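Local structure of ribosomal protein uL16 3-hydroxylase (4CCL) at residues B[7-10]-B[11-15]; B[317-321]-B[322-326]; B[354-357]-B[358-362]. The protein catalyses the iron(II)- and 2-oxoglutarate-dependent hydroxylation of an arginine in ribosomal protein uL16, working as a homodimer. All coordinates share one frame; numbering follows the deposited sequence.

Interaction 1 comes first along the chain, on helix 9-15, where Phe12 packs against strand 22-24 at one outer edge of the eight-stranded antiparallel sheet. Interactions 2 and 3 follow in that order near the C-terminus, both in the C-terminal winged-helix region. Interaction 2 is the hairpin of strands 317-320 and 323-325; interaction 3 lies on helix 354-365. Their centres are about 14 Å apart and they touch: the selenium of Met359 packs on Ile325. The centre of interaction 1 lies about 31 Å from that of interaction 2 and about 41 Å from that of interaction 3. The first thus borders the oxygenase sheet, while the other two belong together, all away from the iron-binding residues of the active site.

Interaction 1: B[7-10]-B[11-15]; sequences LNWP and DFLER. With SO4 (sulfate ion), chain M.
Leu7, Trp9, Phe12 and Leu13 make an apolar cluster at the start of helix 9-15. Leu7 sends CD2 over one face of the Phe12 ring, 4.2 Å from the ring centroid and close to the ring normal, a CH-pi contact. With Phe12 CG anti to the backbone N (chi1 174°), the ring swings back beside Leu7 and Trp9. The indole and the phenyl ring run side by side, pointing the same way, yet their planes stand 83° apart; Trp9 CZ3 meets Phe12 CD2 at 4.0 Å. Leu13 CD2 comes to the indole from its edge, 4.2 Å from Trp9 CE3. Beyond the segment, Phe12 has Tyr180 edge-to-face and rests on Val22, while Trp9 and Leu13 both lean on Leu103.

The backbone makes the first helical bonds. Phe12 N reaches Asn8 O, Leu13 N reaches Trp9 O in an almost straight bond of 2.9 Å, and Glu14 N reaches Pro10 O. Asn8 holds the N-cap position, but its side chain makes no capping bond; its ND2 sits 3.5 Å from Asp11 CB instead.

Charges meet one turn apart. Arg15 NE donates to Asp11 OD1 in a salt bridge, and Arg15 NH2 donates to the syn lone pair of Asp11 OD2 at 2.9 Å, that oxygen lying 29° out of the guanidinium plane. Arg15 NH1 turns the other way, with a hydrogen bond of 2.8 Å to O2 of a sulfate, probably from the crystallisation liquor, at the guanidinium edge and also bound by His16 NE2.

The helix is therefore two-sided: carbon faces the sheet and the loop at Leu103, while on another flank the Asp11 bridge is likely to fix the rotation of the guanidinium group, with the sulfate adding to its hold in the crystal.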
loop_
_atom_site.group_PDB
_atom_site.type_symbol
_atom_site.label_atom_id
_atom_site.label_comp_id
_atom_site.label_asym_id
_atom_site.label_seq_id
_atom_site.Cartn_x
_atom_site.Cartn_y
_atom_site.Cartn_z
ATOM N N LEU B 7 -30.692 28.364 -7.651
ATOM C CA LEU B 7 -30.350 27.480 -8.760
ATOM C C LEU B 7 -31.476 26.497 -9.080
ATOM O O LEU B 7 -32.187 26.041 -8.184
ATOM C CB LEU B 7 -29.058 26.722 -8.424
ATOM C CG LEU B 7 -28.413 25.767 -9.433
ATOM C CD1 LEU B 7 -28.356 26.377 -10.825
ATOM C CD2 LEU B 7 -27.013 25.378 -8.965
ATOM N N ASN B 8 -31.636 26.183 -10.362
ATOM C CA ASN B 8 -32.545 25.126 -10.772
ATOM C C ASN B 8 -31.684 23.878 -10.849
ATOM O O ASN B 8 -30.833 23.749 -11.727
ATOM C CB ASN B 8 -33.152 25.468 -12.137
ATOM C CG ASN B 8 -34.059 24.376 -12.679
ATOM O OD1 ASN B 8 -34.381 23.411 -11.988
ATOM N ND2 ASN B 8 -34.482 24.533 -13.928
ATOM N N TRP B 9 -31.905 22.972 -9.905
ATOM C CA TRP B 9 -31.042 21.802 -9.731
ATOM C C TRP B 9 -31.094 20.715 -10.813
ATOM O O TRP B 9 -30.045 20.257 -11.257
ATOM C CB TRP B 9 -31.159 21.213 -8.315
ATOM C CG TRP B 9 -30.365 21.971 -7.279
ATOM C CD1 TRP B 9 -30.845 22.875 -6.378
ATOM C CD2 TRP B 9 -28.953 21.892 -7.049
ATOM N NE1 TRP B 9 -29.822 23.360 -5.596
ATOM C CE2 TRP B 9 -28.645 22.770 -5.992
ATOM C CE3 TRP B 9 -27.912 21.158 -7.631
ATOM C CZ2 TRP B 9 -27.353 22.939 -5.504
ATOM C CZ3 TRP B 9 -26.627 21.327 -7.149
ATOM C CH2 TRP B 9 -26.359 22.209 -6.097
ATOM N N PRO B 10 -32.302 20.270 -11.213
ATOM C CA PRO B 10 -32.344 19.226 -12.246
ATOM C C PRO B 10 -31.625 19.648 -13.525
ATOM O O PRO B 10 -30.823 18.881 -14.070
ATOM C CB PRO B 10 -33.840 19.077 -12.517
ATOM C CG PRO B 10 -34.487 19.448 -11.234
ATOM C CD PRO B 10 -33.639 20.539 -10.650
ATOM N N ASP B 11 -31.883 20.876 -13.963
ATOM C CA ASP B 11 -31.256 21.415 -15.161
ATOM C C ASP B 11 -29.740 21.479 -15.030
ATOM O O ASP B 11 -29.015 21.183 -15.980
ATOM C CB ASP B 11 -31.806 22.806 -15.480
ATOM C CG ASP B 11 -31.020 23.500 -16.573
ATOM O OD1 ASP B 11 -31.096 23.053 -17.737
ATOM O OD2 ASP B 11 -30.314 24.483 -16.268
ATOM N N PHE B 12 -29.271 21.868 -13.850
ATOM C CA PHE B 12 -27.844 22.017 -13.602
ATOM C C PHE B 12 -27.141 20.668 -13.616
ATOM O O PHE B 12 -26.137 20.484 -14.307
ATOM C CB PHE B 12 -27.601 22.715 -12.265
ATOM C CG PHE B 12 -26.155 22.788 -11.875
ATOM C CD1 PHE B 12 -25.341 23.792 -12.371
ATOM C CD2 PHE B 12 -25.607 21.850 -11.012
ATOM C CE1 PHE B 12 -24.009 23.863 -12.013
ATOM C CE2 PHE B 12 -24.275 21.916 -10.651
ATOM C CZ PHE B 12 -23.474 22.923 -11.152
ATOM N N LEU B 13 -27.678 19.733 -12.838
ATOM C CA LEU B 13 -27.151 18.381 -12.765
ATOM C C LEU B 13 -27.150 17.731 -14.138
ATOM O O LEU B 13 -26.227 16.994 -14.480
ATOM C CB LEU B 13 -27.978 17.533 -11.795
ATOM C CG LEU B 13 -27.917 17.936 -10.321
ATOM C CD1 LEU B 13 -28.780 17.021 -9.464
ATOM C CD2 LEU B 13 -26.482 17.935 -9.834
ATOM N N GLU B 14 -28.193 17.989 -14.917
ATOM C CA GLU B 14 -28.293 17.390 -16.240
ATOM C C GLU B 14 -27.299 17.985 -17.245
ATOM O O GLU B 14 -26.499 17.262 -17.838
ATOM C CB GLU B 14 -29.724 17.541 -16.766
ATOM C CG GLU B 14 -30.204 16.403 -17.653
ATOM C CD GLU B 14 -30.063 16.710 -19.131
ATOM O OE1 GLU B 14 -28.914 16.785 -19.617
ATOM O OE2 GLU B 14 -31.102 16.878 -19.806
ATOM N N ARG B 15 -27.354 19.300 -17.431
ATOM C CA ARG B 15 -26.526 19.981 -18.433
ATOM C C ARG B 15 -25.090 20.352 -18.038
ATOM O O ARG B 15 -24.188 20.354 -18.876
ATOM C CB ARG B 15 -27.265 21.194 -19.004
ATOM C CG ARG B 15 -28.557 20.818 -19.709
ATOM C CD ARG B 15 -29.151 21.980 -20.488
ATOM N NE ARG B 15 -29.478 23.115 -19.631
ATOM C CZ ARG B 15 -28.793 24.254 -19.609
ATOM N NH1 ARG B 15 -27.742 24.412 -20.403
ATOM N NH2 ARG B 15 -29.160 25.235 -18.797
HETATM S S SO4 M . -26.088 27.851 -20.231
HETATM O O1 SO4 M . -26.927 28.040 -19.049
HETATM O O2 SO4 M . -26.737 26.917 -21.146
HETATM O O3 SO4 M . -25.892 29.130 -20.905
HETATM O O4 SO4 M . -24.785 27.320 -19.842
#

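Interaction 2: B[317-321]-B[322-326]; sequences DVYAN and GEKID
Lys324 and Tyr319 face each other as a non-hydrogen-bonded pair in a tight antiparallel hairpin. From Lys324, CB lies 3.5 Å from Tyr319 CE2, and CG stays beside the same ring atom at 3.8 Å. With CG anti to the backbone N (chi1 175°) and the later torsions also near anti, the extended chain runs past the tyrosine to Asp317, whose OD1 is 3.9 Å from Lys324 CE. At the tip, Lys324 NZ makes a salt bridge with Asp326 OD2 (3.6 Å) and stays beyond salt-bridge range of Asp317. The two carboxylates lie side by side, their OD1 atoms close, so the ammonium probably offsets some of their repulsion. A lysine in place of Asp317 would probably crowd Lys324 with a like charge and disturb its bridge to Asp326.

On the other face, Ile325 CG1 packs on Val318 CB at 3.6 Å and its CD1 reaches Ala320 CB. Four backbone bonds pair Val318 with Ile325 and Ala320 with Glu323, round a type I' turn through Asn321 and Gly322.

Strand 311-314 flanks strand 317-320, helix 263-272 meets Tyr319 and Lys324, and helix 354-365 lies against Ile325.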
loop_
_atom_site.group_PDB
_atom_site.type_symbol
_atom_site.label_atom_id
_atom_site.label_comp_id
_atom_site.label_asym_id
_atom_site.label_seq_id
_atom_site.Cartn_x
_atom_site.Cartn_y
_atom_site.Cartn_z
ATOM N N ASP B 317 -24.256 0.728 7.970
ATOM C CA ASP B 317 -23.198 1.232 8.838
ATOM C C ASP B 317 -23.028 2.732 8.646
ATOM O O ASP B 317 -23.114 3.230 7.522
ATOM C CB ASP B 317 -21.878 0.535 8.517
ATOM C CG ASP B 317 -22.042 -0.953 8.303
ATOM O OD1 ASP B 317 -22.702 -1.606 9.138
ATOM O OD2 ASP B 317 -21.515 -1.467 7.294
ATOM N N VAL B 318 -22.772 3.458 9.731
ATOM C CA VAL B 318 -22.509 4.889 9.597
ATOM C C VAL B 318 -21.045 5.148 9.958
ATOM O O VAL B 318 -20.447 4.362 10.676
ATOM C CB VAL B 318 -23.510 5.728 10.429
ATOM C CG1 VAL B 318 -23.148 7.201 10.417
ATOM C CG2 VAL B 318 -24.917 5.543 9.885
ATOM N N TYR B 319 -20.442 6.188 9.394
ATOM C CA TYR B 319 -19.052 6.505 9.690
ATOM C C TYR B 319 -18.892 7.986 9.993
ATOM O O TYR B 319 -19.239 8.839 9.173
ATOM C CB TYR B 319 -18.144 6.104 8.525
ATOM C CG TYR B 319 -18.210 4.633 8.176
ATOM C CD1 TYR B 319 -19.181 4.148 7.311
ATOM C CD2 TYR B 319 -17.302 3.730 8.713
ATOM C CE1 TYR B 319 -19.247 2.807 6.990
ATOM C CE2 TYR B 319 -17.358 2.386 8.396
ATOM C CZ TYR B 319 -18.334 1.929 7.535
ATOM O OH TYR B 319 -18.400 0.591 7.213
ATOM N N ALA B 320 -18.376 8.283 11.180
ATOM C CA ALA B 320 -18.095 9.658 11.570
ATOM C C ALA B 320 -16.602 9.849 11.814
ATOM O O ALA B 320 -16.051 9.308 12.774
ATOM C CB ALA B 320 -18.884 10.025 12.820
ATOM N N ASN B 321 -15.961 10.627 10.942
ATOM C CA ASN B 321 -14.547 10.974 11.083
ATOM C C ASN B 321 -13.639 9.749 11.238
ATOM O O ASN B 321 -12.790 9.693 12.123
ATOM C CB ASN B 321 -14.360 11.980 12.230
ATOM C CG ASN B 321 -12.947 12.532 12.312
ATOM O OD1 ASN B 321 -12.471 13.194 11.391
ATOM N ND2 ASN B 321 -12.276 12.270 13.428
ATOM N N GLY B 322 -13.841 8.759 10.375
ATOM C CA GLY B 322 -13.001 7.576 10.368
ATOM C C GLY B 322 -13.501 6.424 11.217
ATOM O O GLY B 322 -13.083 5.281 11.032
ATOM N N GLU B 323 -14.401 6.719 12.148
ATOM C CA GLU B 323 -14.887 5.701 13.075
ATOM C C GLU B 323 -16.269 5.179 12.701
ATOM O O GLU B 323 -17.197 5.953 12.450
ATOM C CB GLU B 323 -14.898 6.244 14.502
ATOM C CG GLU B 323 -13.532 6.664 15.004
ATOM C CD GLU B 323 -13.612 7.752 16.053
ATOM O OE1 GLU B 323 -14.728 8.027 16.542
ATOM O OE2 GLU B 323 -12.558 8.341 16.378
ATOM N N LYS B 324 -16.394 3.858 12.667
ATOM C CA LYS B 324 -17.657 3.215 12.345
ATOM C C LYS B 324 -18.586 3.221 13.549
ATOM O O LYS B 324 -18.231 2.742 14.622
ATOM C CB LYS B 324 -17.417 1.777 11.886
ATOM C CG LYS B 324 -18.682 0.974 11.633
ATOM C CD LYS B 324 -18.343 -0.486 11.368
ATOM C CE LYS B 324 -19.573 -1.376 11.460
ATOM N NZ LYS B 324 -19.206 -2.812 11.633
ATOM N N ILE B 325 -19.772 3.783 13.360
ATOM C CA ILE B 325 -20.845 3.676 14.333
ATOM C C ILE B 325 -21.936 2.729 13.819
ATOM O O ILE B 325 -22.450 2.870 12.687
ATOM C CB ILE B 325 -21.411 5.053 14.726
ATOM C CG1 ILE B 325 -21.599 5.928 13.491
ATOM C CG2 ILE B 325 -20.473 5.753 15.700
ATOM C CD1 ILE B 325 -21.795 7.396 13.812
ATOM N N ASP B 326 -22.241 1.749 14.670
ATOM C CA ASP B 326 -23.133 0.640 14.364
ATOM C C ASP B 326 -24.169 0.524 15.474
ATOM O O ASP B 326 -23.823 0.209 16.613
ATOM C CB ASP B 326 -22.321 -0.654 14.323
ATOM C CG ASP B 326 -22.573 -1.470 13.075
ATOM O OD1 ASP B 326 -22.868 -0.870 12.020
ATOM O OD2 ASP B 326 -22.463 -2.713 13.147
#

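Interaction 3: B[354-357]-B[358-362]; sequences PSFL and AMLAA
Residues 354-357 and 358-362 form one unbroken run of alpha helix, joined by four successive i to i+4 bonds. Ala358 N, Met359 N, Leu360 N and Ala361 N donate to Pro354 O, Ser355 O, Phe356 O and Leu357 O in turn. The bond from Leu360 N to Phe356 O is 2.9 Å long and nearly straight, at 174°. Asp353, just before the helix, accepts a hydrogen bond from Ser355 N through OD1.

Phe356 and Leu360, one turn apart, supply the side-chain contact. Phe356 CG is anti to the backbone N (chi1 180°), which swings the ring along the helix until CE2 comes 4.1 Å from Leu360 CD2. The ring also meets His329, and Leu360 touches Leu351. Leu357 faces another way, onto Pro290 and Tyr294 of helix 290-298, where Ala361 packs on Ile293. The end of Met359, a selenomethionine, leads away from residues 354-357 and packs on Ile325 of strand 323-325.

Chemically, the contact is carbon against carbon, and the polar atoms that join the two segments are those of the backbone: main-chain bonds hold the helix while its apolar side chains bind it to neighbouring loops, helix 290-298 and strand 323-325.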
loop_
_atom_site.group_PDB
_atom_site.type_symbol
_atom_site.label_atom_id
_atom_site.label_comp_id
_atom_site.label_asym_id
_atom_site.label_seq_id
_atom_site.Cartn_x
_atom_site.Cartn_y
_atom_site.Cartn_z
ATOM N N PRO B 354 -29.333 1.871 26.841
ATOM C CA PRO B 354 -28.076 2.274 27.478
ATOM C C PRO B 354 -26.872 2.123 26.551
ATOM O O PRO B 354 -25.894 2.853 26.705
ATOM C CB PRO B 354 -27.964 1.309 28.665
ATOM C CG PRO B 354 -29.363 0.886 28.942
ATOM C CD PRO B 354 -30.014 0.809 27.599
ATOM N N SER B 355 -26.945 1.199 25.599
ATOM C CA SER B 355 -25.863 1.017 24.637
ATOM C C SER B 355 -25.761 2.209 23.690
ATOM O O SER B 355 -24.678 2.769 23.499
ATOM C CB SER B 355 -26.050 -0.276 23.843
ATOM O OG SER B 355 -25.708 -1.407 24.623
ATOM N N PHE B 356 -26.890 2.590 23.100
ATOM C CA PHE B 356 -26.933 3.754 22.224
ATOM C C PHE B 356 -26.518 5.008 22.976
ATOM O O PHE B 356 -25.763 5.826 22.456
ATOM C CB PHE B 356 -28.328 3.957 21.626
ATOM C CG PHE B 356 -28.423 5.152 20.716
ATOM C CD1 PHE B 356 -28.105 5.038 19.374
ATOM C CD2 PHE B 356 -28.819 6.390 21.202
ATOM C CE1 PHE B 356 -28.184 6.132 18.532
ATOM C CE2 PHE B 356 -28.900 7.488 20.365
ATOM C CZ PHE B 356 -28.581 7.359 19.030
ATOM N N LEU B 357 -27.027 5.155 24.195
ATOM C CA LEU B 357 -26.698 6.303 25.028
ATOM C C LEU B 357 -25.196 6.340 25.293
ATOM O O LEU B 357 -24.579 7.407 25.294
ATOM C CB LEU B 357 -27.471 6.244 26.347
ATOM C CG LEU B 357 -27.361 7.469 27.252
ATOM C CD1 LEU B 357 -27.783 8.720 26.496
ATOM C CD2 LEU B 357 -28.199 7.288 28.509
ATOM N N ALA B 358 -24.614 5.161 25.496
ATOM C CA ALA B 358 -23.178 5.035 25.712
ATOM C C ALA B 358 -22.392 5.478 24.482
ATOM O O ALA B 358 -21.465 6.285 24.588
ATOM C CB ALA B 358 -22.823 3.605 26.082
HETATM N N MSE B 359 -22.765 4.947 23.319
HETATM C CA MSE B 359 -22.136 5.340 22.058
HETATM C C MSE B 359 -22.188 6.845 21.845
HETATM O O MSE B 359 -21.165 7.477 21.583
HETATM C CB MSE B 359 -22.812 4.659 20.870
HETATM C CG MSE B 359 -22.512 5.341 19.542
HETATM SE SE MSE B 359 -23.529 4.619 18.053
HETATM C CE MSE B 359 -22.956 2.767 18.204
ATOM N N LEU B 360 -23.390 7.403 21.955
ATOM C CA LEU B 360 -23.620 8.833 21.795
ATOM C C LEU B 360 -22.727 9.611 22.752
ATOM O O LEU B 360 -22.137 10.633 22.387
ATOM C CB LEU B 360 -25.092 9.155 22.063
ATOM C CG LEU B 360 -25.550 10.607 21.925
ATOM C CD1 LEU B 360 -25.158 11.163 20.566
ATOM C CD2 LEU B 360 -27.053 10.712 22.135
ATOM N N ALA B 361 -22.621 9.102 23.976
ATOM C CA ALA B 361 -21.739 9.681 24.979
ATOM C C ALA B 361 -20.288 9.688 24.516
ATOM O O ALA B 361 -19.573 10.666 24.720
ATOM C CB ALA B 361 -21.875 8.943 26.308
ATOM N N ALA B 362 -19.862 8.599 23.883
ATOM C CA ALA B 362 -18.496 8.500 23.382
ATOM C C ALA B 362 -18.265 9.469 22.228
ATOM O O ALA B 362 -17.173 10.010 22.072
ATOM C CB ALA B 362 -18.186 7.074 22.951
#